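PDB 6RMN: DNA mismatch repair protein MLH3 from Saccharomyces cerevisiae S288C, which takes part in DNA mismatch repair, correcting insertion-deletion loops as a component of the MutLbeta heterodimer. Local coordinates for residues 50-55 against 196-201; 71-76 against 123-128; 98-103 against 145-150. One frame throughout, in Å; residues are numbered along the deposited sequence.

Contact 1: 50-55 against 196-201; sequences ACDERI and SAVMFG. With ZN (zinc ion), chain C; ZN (zinc ion), chain D.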
# COMPACT_ATOMS: atom_id res chain seq x y z
N ALA B 50 4.78 14.16 -7.58
CA ALA B 50 5.01 15.10 -6.48
C ALA B 50 6.00 14.54 -5.46
O ALA B 50 6.88 15.26 -5.00
CB ALA B 50 3.69 15.44 -5.79
N CYS B 51 5.87 13.24 -5.15
CA CYS B 51 6.72 12.48 -4.25
C CYS B 51 8.18 12.51 -4.74
O CYS B 51 9.07 12.89 -3.99
CB CYS B 51 6.21 11.04 -4.14
SG CYS B 51 7.23 9.97 -3.11
N ASP B 52 8.40 12.11 -6.01
CA ASP B 52 9.71 12.06 -6.65
C ASP B 52 10.33 13.46 -6.79
O ASP B 52 11.50 13.64 -6.45
CB ASP B 52 9.61 11.34 -8.01
CG ASP B 52 10.94 10.82 -8.54
OD1 ASP B 52 11.88 10.61 -7.71
OD2 ASP B 52 11.04 10.60 -9.76
N GLU B 53 9.52 14.44 -7.26
CA GLU B 53 9.91 15.84 -7.42
C GLU B 53 10.37 16.45 -6.08
O GLU B 53 11.37 17.16 -6.07
CB GLU B 53 8.74 16.64 -8.00
CG GLU B 53 9.02 18.11 -8.28
CD GLU B 53 7.78 18.78 -8.83
OE1 GLU B 53 7.41 18.50 -10.00
OE2 GLU B 53 7.14 19.54 -8.08
N ARG B 54 9.67 16.13 -4.97
CA ARG B 54 10.00 16.57 -3.63
C ARG B 54 11.38 16.06 -3.16
O ARG B 54 12.19 16.85 -2.65
CB ARG B 54 8.92 16.14 -2.62
CG ARG B 54 9.20 16.65 -1.21
CD ARG B 54 8.85 18.12 -1.16
NE ARG B 54 9.97 18.94 -0.76
CZ ARG B 54 9.90 20.26 -0.61
NH1 ARG B 54 8.76 20.90 -0.87
NH2 ARG B 54 10.96 20.94 -0.22
N ILE B 55 11.61 14.74 -3.31
CA ILE B 55 12.86 14.08 -2.94
C ILE B 55 14.00 14.73 -3.74
O ILE B 55 15.07 14.99 -3.18
CB ILE B 55 12.80 12.53 -3.21
CG1 ILE B 55 11.71 11.85 -2.35
CG2 ILE B 55 14.17 11.86 -2.98
CD1 ILE B 55 11.16 10.54 -2.93
N SER B 196 13.07 15.83 -13.95
CA SER B 196 13.74 14.58 -13.66
C SER B 196 12.81 13.54 -13.04
O SER B 196 13.09 12.35 -13.12
CB SER B 196 14.93 14.82 -12.74
OG SER B 196 16.00 15.40 -13.46
N ALA B 197 11.71 14.00 -12.41
CA ALA B 197 10.74 13.18 -11.70
C ALA B 197 9.95 12.26 -12.59
O ALA B 197 9.72 12.56 -13.76
CB ALA B 197 9.81 14.05 -10.88
N VAL B 198 9.51 11.14 -12.00
CA VAL B 198 8.67 10.13 -12.62
C VAL B 198 7.33 10.81 -12.95
O VAL B 198 6.94 11.74 -12.24
CB VAL B 198 8.58 8.86 -11.72
CG1 VAL B 198 7.67 9.04 -10.51
CG2 VAL B 198 8.18 7.62 -12.51
N MET B 199 6.69 10.43 -14.05
CA MET B 199 5.43 11.05 -14.48
C MET B 199 4.20 10.15 -14.26
O MET B 199 4.32 8.96 -14.00
CB MET B 199 5.53 11.41 -15.98
CG MET B 199 6.09 12.80 -16.24
SD MET B 199 6.05 13.22 -18.01
CE MET B 199 4.31 13.69 -18.22
N PHE B 200 3.00 10.74 -14.42
CA PHE B 200 1.73 10.05 -14.41
C PHE B 200 1.74 9.16 -15.64
O PHE B 200 2.17 9.61 -16.72
CB PHE B 200 0.56 11.05 -14.45
CG PHE B 200 0.10 11.59 -13.12
CD1 PHE B 200 0.80 11.29 -11.95
CD2 PHE B 200 -1.04 12.37 -13.02
CE1 PHE B 200 0.35 11.76 -10.71
CE2 PHE B 200 -1.49 12.85 -11.78
CZ PHE B 200 -0.78 12.54 -10.64
N GLY B 201 1.36 7.90 -15.46
CA GLY B 201 1.35 6.91 -16.52
C GLY B 201 2.53 5.95 -16.48
O GLY B 201 2.51 4.91 -17.14
ZN ZN C . 6.18 18.64 -11.53
ZN ZN D . 5.11 20.60 -8.51
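Glu53, whose backbone N lies 3.7 Å from CB of Ala197, serves two zinc ions with a single carboxylate. OE1 of Glu53 binds the first zinc at 2.0 Å. The other oxygen, OE2 of Glu53, reaches the second zinc at 2.3 Å, and the two zinc ions are only 3.8 Å apart. CG of Glu53 is anti to the backbone N (chi1 -177°) and the chain stays extended to CD, which carries the carboxylate away from the helix to the metals. His49 and Cys194 complete the first site together with a ligand from another protein chain; Cys225 and His227 join Glu53 at the second, where OE2 also accepts a hydrogen bond from Ala226 N. Residues 47-53, with Glu58, match the DQHA(X)2E(X)4E signature of MutL-family endonucleases, consistent with a nuclease-type metal centre in this C-terminal domain.

Away from the metals, Asp52 accepts the one hydrogen bond between 50-55 and 196-201. Val198 N donates to OD2 of Asp52 at 2.8 Å with an N-H...O angle of 152°, meeting the anti lone pair, away from OD1. The same oxygen is 3.2 Å from CA of Ala197 and touches CB of Val198, while CG1 of Val198 lies 3.9 Å from CB of Asp52. Ala197 CB in turn rests near CB of Glu53 (4.0 Å). Because Val198 O accepts a bond from ND1 of His49, this loop forms a second shell behind a zinc ligand.

The 196-201 segment leaves helix 183-196 at Ala197 and runs out toward helix 206-216, crossing the start of helix 48-69; Leu212 of helix 206-216 packs on Asp52, and Cys51 and Phe200 pack against Val46 and Asp47 of strand 43-47.

Contact 2: 71-76 against 123-128; sequences GTFVAR and TLPEML
Arg76 and Glu126 form a salt bridge in which the carboxylate lies over a face of the guanidinium. OE2 of Glu126 sits 3.3 Å above the plane, over its centre, and OE1 of Glu126 is 2.8 Å from NH2 of Arg76, with the two planes 43° apart. No N-H points at OE1, so charge attraction carries the pair. Arg76 and Leu124 form an antiparallel hydrogen-bonded backbone pair: Leu124 N donates to Arg76 O at 3.0 Å, and Arg76 N returns a weak bond to Leu124 O. Three residues before Arg76, Phe73 sets CE2 3.6 Å from CB of Pro125, while CE of Met127 approaches the ring edge, 4.2 Å from CE1 of Phe73. A water accepts from Glu126 N and donates to Val74 O (2.7 Å from water O), joining the first turn of helix 126-132 to the loop.

Further out, Leu64 and Val68 of helix 48-69 back Phe73, Phe185 packs on Pro125 and Met127, and Thr123 OG1 is hydrogen-bonded to Gly104 O. With Pro125 at the N-cap, this is a strand-to-helix junction: short strand 76-77 pairs with the end of 117-124 in an antiparallel sheet of an alpha/beta subdomain, probably the regulatory subdomain of MutL C-terminal domains.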
# COMPACT_ATOMS: atom_id res chain seq x y z
N GLY B 71 32.04 27.73 0.49
CA GLY B 71 32.79 28.51 -0.49
C GLY B 71 33.34 27.68 -1.63
O GLY B 71 34.45 27.93 -2.11
N THR B 72 32.56 26.68 -2.07
CA THR B 72 32.93 25.76 -3.16
C THR B 72 31.97 25.85 -4.36
O THR B 72 32.05 25.03 -5.28
CB THR B 72 33.07 24.32 -2.61
OG1 THR B 72 31.91 24.01 -1.86
CG2 THR B 72 34.30 24.14 -1.74
N PHE B 73 31.06 26.85 -4.36
CA PHE B 73 30.09 27.05 -5.44
C PHE B 73 30.80 27.59 -6.68
O PHE B 73 31.44 28.63 -6.61
CB PHE B 73 28.94 27.97 -4.97
CG PHE B 73 27.71 28.03 -5.85
CD1 PHE B 73 27.13 26.86 -6.34
CD2 PHE B 73 27.10 29.24 -6.14
CE1 PHE B 73 25.99 26.90 -7.16
CE2 PHE B 73 25.95 29.28 -6.94
CZ PHE B 73 25.41 28.12 -7.45
N VAL B 74 30.75 26.84 -7.79
CA VAL B 74 31.43 27.19 -9.05
C VAL B 74 30.93 28.53 -9.62
O VAL B 74 29.73 28.79 -9.65
CB VAL B 74 31.36 26.02 -10.08
CG1 VAL B 74 31.84 26.43 -11.47
CG2 VAL B 74 32.15 24.80 -9.58
N ALA B 75 31.88 29.38 -10.05
CA ALA B 75 31.64 30.69 -10.65
C ALA B 75 32.41 30.79 -11.98
O ALA B 75 33.61 31.07 -12.00
CB ALA B 75 32.04 31.80 -9.69
N ARG B 76 31.70 30.51 -13.09
CA ARG B 76 32.22 30.53 -14.47
C ARG B 76 32.50 31.97 -14.95
O ARG B 76 31.60 32.82 -14.92
CB ARG B 76 31.25 29.77 -15.41
CG ARG B 76 31.61 29.75 -16.91
CD ARG B 76 32.83 28.91 -17.25
NE ARG B 76 32.49 27.49 -17.45
CZ ARG B 76 32.65 26.55 -16.53
NH1 ARG B 76 33.13 26.85 -15.33
NH2 ARG B 76 32.33 25.29 -16.81
N THR B 123 31.78 37.11 -13.26
CA THR B 123 31.49 35.69 -13.04
C THR B 123 30.01 35.43 -12.83
O THR B 123 29.30 36.29 -12.30
CB THR B 123 32.32 35.08 -11.88
OG1 THR B 123 31.79 35.48 -10.61
CG2 THR B 123 33.82 35.38 -11.95
N LEU B 124 29.56 34.23 -13.22
CA LEU B 124 28.19 33.75 -13.03
C LEU B 124 28.22 32.27 -12.69
O LEU B 124 29.05 31.57 -13.25
CB LEU B 124 27.35 33.95 -14.30
CG LEU B 124 26.79 35.34 -14.61
CD1 LEU B 124 25.85 35.25 -15.81
CD2 LEU B 124 26.02 35.92 -13.41
N PRO B 125 27.32 31.74 -11.82
CA PRO B 125 27.32 30.29 -11.58
C PRO B 125 26.79 29.56 -12.82
O PRO B 125 26.13 30.18 -13.65
CB PRO B 125 26.39 30.13 -10.38
CG PRO B 125 25.46 31.27 -10.46
CD PRO B 125 26.24 32.42 -11.06
N GLU B 126 27.10 28.27 -12.97
CA GLU B 126 26.70 27.46 -14.13
C GLU B 126 25.19 27.48 -14.44
O GLU B 126 24.82 27.62 -15.60
CB GLU B 126 27.23 26.02 -14.02
CG GLU B 126 28.75 25.92 -14.17
CD GLU B 126 29.28 25.94 -15.59
OE1 GLU B 126 29.63 24.86 -16.11
OE2 GLU B 126 29.34 27.04 -16.19
N MET B 127 24.33 27.38 -13.40
CA MET B 127 22.86 27.44 -13.52
C MET B 127 22.46 28.72 -14.23
O MET B 127 21.69 28.67 -15.19
CB MET B 127 22.21 27.51 -12.14
CG MET B 127 22.02 26.22 -11.44
SD MET B 127 21.45 26.66 -9.77
CE MET B 127 22.41 25.47 -8.79
N LEU B 128 22.94 29.87 -13.72
CA LEU B 128 22.61 31.19 -14.23
C LEU B 128 23.20 31.46 -15.62
O LEU B 128 22.53 32.11 -16.42
CB LEU B 128 22.99 32.29 -13.21
CG LEU B 128 22.30 33.67 -13.37
CD1 LEU B 128 20.78 33.54 -13.53
CD2 LEU B 128 22.60 34.57 -12.19
O HOH W 1 28.03 26.81 -10.26

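Contact 3: 98-103 against 145-150; sequences SEFKKW and QHAHDL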
# COMPACT_ATOMS: atom_id res chain seq x y z
N SER B 98 28.91 42.32 -2.21
CA SER B 98 29.37 41.29 -1.26
C SER B 98 28.38 40.13 -1.17
O SER B 98 28.78 38.96 -1.12
CB SER B 98 29.56 41.92 0.12
OG SER B 98 28.37 42.58 0.54
N GLU B 99 27.08 40.46 -1.15
CA GLU B 99 25.99 39.49 -1.10
C GLU B 99 25.91 38.63 -2.38
O GLU B 99 25.83 37.40 -2.28
CB GLU B 99 24.66 40.20 -0.79
CG GLU B 99 23.62 39.32 -0.12
CD GLU B 99 24.10 38.40 0.99
OE1 GLU B 99 24.82 38.89 1.89
OE2 GLU B 99 23.76 37.20 0.95
N PHE B 100 26.01 39.27 -3.57
CA PHE B 100 25.98 38.57 -4.86
C PHE B 100 27.17 37.64 -5.08
O PHE B 100 27.01 36.63 -5.77
CB PHE B 100 25.81 39.54 -6.03
CG PHE B 100 24.38 40.00 -6.26
CD1 PHE B 100 23.48 39.22 -6.97
CD2 PHE B 100 23.95 41.23 -5.76
CE1 PHE B 100 22.17 39.65 -7.18
CE2 PHE B 100 22.64 41.66 -5.96
CZ PHE B 100 21.75 40.87 -6.67
N LYS B 101 28.36 37.95 -4.49
CA LYS B 101 29.58 37.13 -4.59
C LYS B 101 29.37 35.74 -3.99
O LYS B 101 29.94 34.77 -4.50
CB LYS B 101 30.80 37.82 -3.92
CG LYS B 101 31.28 39.12 -4.57
CD LYS B 101 32.29 38.90 -5.71
CE LYS B 101 32.69 40.20 -6.38
NZ LYS B 101 33.43 39.97 -7.65
N LYS B 102 28.56 35.63 -2.93
CA LYS B 102 28.24 34.36 -2.25
C LYS B 102 27.49 33.37 -3.16
O LYS B 102 27.54 32.16 -2.93
CB LYS B 102 27.40 34.62 -0.98
CG LYS B 102 28.08 35.51 0.04
CD LYS B 102 27.10 35.93 1.12
CE LYS B 102 27.71 36.94 2.04
NZ LYS B 102 26.79 37.33 3.13
N TRP B 103 26.78 33.89 -4.18
CA TRP B 103 26.02 33.10 -5.14
C TRP B 103 26.74 32.96 -6.49
O TRP B 103 26.12 32.55 -7.46
CB TRP B 103 24.62 33.70 -5.33
CG TRP B 103 23.82 33.74 -4.06
CD1 TRP B 103 23.58 34.83 -3.27
CD2 TRP B 103 23.23 32.62 -3.38
NE1 TRP B 103 22.84 34.47 -2.17
CE2 TRP B 103 22.62 33.11 -2.21
CE3 TRP B 103 23.15 31.24 -3.67
CZ2 TRP B 103 21.91 32.28 -1.33
CZ3 TRP B 103 22.47 30.42 -2.78
CH2 TRP B 103 21.89 30.93 -1.62
N GLN B 145 15.69 41.93 -9.24
CA GLN B 145 14.66 41.22 -8.46
C GLN B 145 15.23 40.80 -7.09
O GLN B 145 14.63 41.14 -6.07
CB GLN B 145 14.13 40.02 -9.26
CG GLN B 145 12.95 39.28 -8.64
CD GLN B 145 12.77 37.93 -9.30
OE1 GLN B 145 13.68 37.10 -9.35
NE2 GLN B 145 11.58 37.69 -9.84
N HIS B 146 16.43 40.17 -7.07
CA HIS B 146 17.10 39.79 -5.83
C HIS B 146 17.56 40.99 -4.99
O HIS B 146 17.38 40.97 -3.77
CB HIS B 146 18.26 38.81 -6.06
CG HIS B 146 18.77 38.24 -4.77
ND1 HIS B 146 17.93 37.56 -3.90
CD2 HIS B 146 20.00 38.32 -4.21
CE1 HIS B 146 18.68 37.22 -2.86
NE2 HIS B 146 19.93 37.65 -3.00
N ALA B 147 18.12 42.04 -5.64
CA ALA B 147 18.56 43.28 -4.97
C ALA B 147 17.38 43.96 -4.27
O ALA B 147 17.54 44.44 -3.14
CB ALA B 147 19.19 44.22 -5.99
N HIS B 148 16.20 44.00 -4.93
CA HIS B 148 14.98 44.57 -4.37
C HIS B 148 14.43 43.66 -3.28
O HIS B 148 13.91 44.17 -2.29
CB HIS B 148 13.91 44.83 -5.45
CG HIS B 148 14.24 45.98 -6.35
ND1 HIS B 148 14.45 47.25 -5.85
CD2 HIS B 148 14.36 46.01 -7.70
CE1 HIS B 148 14.73 48.01 -6.90
NE2 HIS B 148 14.68 47.30 -8.04
N ASP B 149 14.59 42.33 -3.42
CA ASP B 149 14.16 41.38 -2.40
C ASP B 149 14.90 41.65 -1.08
O ASP B 149 14.28 41.72 -0.02
CB ASP B 149 14.33 39.91 -2.87
CG ASP B 149 13.16 39.38 -3.68
OD1 ASP B 149 12.09 40.06 -3.70
OD2 ASP B 149 13.29 38.28 -4.28
N LEU B 150 16.22 41.90 -1.18
CA LEU B 150 17.10 42.21 -0.06
C LEU B 150 16.78 43.56 0.55
O LEU B 150 16.64 43.65 1.77
CB LEU B 150 18.58 42.17 -0.49
CG LEU B 150 19.12 40.80 -0.86
CD1 LEU B 150 20.36 40.92 -1.73
CD2 LEU B 150 19.40 39.97 0.37
O HOH W 2 21.78 36.65 -0.79
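His146 turns the edge of its imidazole toward the face of Phe100 in an offset edge-to-face pair, with planes at 86° and ring centroids 5.5 Å apart. The closest atoms are CD2 of His146 and CE1 of Phe100, at 3.9 Å. The two side chains pass each other heading opposite ways, and CZ of Phe100 carries on to Ala147, whose N lies 4.0 Å from it at the phenyl edge. CG of His146 lies anti to the backbone N (chi1 -170°), and the ring attached there reaches Phe100 and Trp103. The five-membered ring of Trp103 is steeply inclined to the imidazole, planes 83° apart, completing an aromatic cluster of three side chains between residues 98-103 and helix 136-151. All six touching residues are buried, and Leu65 and Val68 of helix 48-69 lie against Trp103.

A water lies in the planes of both heterocycles, at their edges. It accepts from NE1 of Trp103, 2.8 Å from the water O, and is hydrogen-bonded to NE2 of His146 at 3.1 Å from the same O. It also donates to OE2 of Glu99. That oxygen takes a second bond from Met158 N, while OE1 of Glu99 is 2.8 Å from NZ of Lys102 in a salt bridge. The aliphatic part of Glu99 still faces the partner helix: its CG rests 4.0 Å from CD1 of Leu150, the two side chains crossing obliquely.

How the contacts relate
Contacts 2 and 3 adjoin, with centres 14 Å apart: Trp103 O packs 3.3 Å from Phe73 CE2 and equally close to Pro125 CG, so the carbonyl of a cluster member meets the Phe73-Pro125 pair. Contact 1, with both zinc ions, stands apart. Its nearest atoms are about 13 Å from contact 2 and about 15 Å from contact 3, and its centre is 27 and 31 Å from theirs. Helix 48-69 spans the gap, carrying zinc ligands His49 and Glu53 near its start, then Leu64 against Phe73 and Leu65 against Trp103. Helix 183-196 runs likewise from Phe185 at contact 2 to the zinc ligand Cys194. Along the chain, the segments of contacts 2 and 3 alternate.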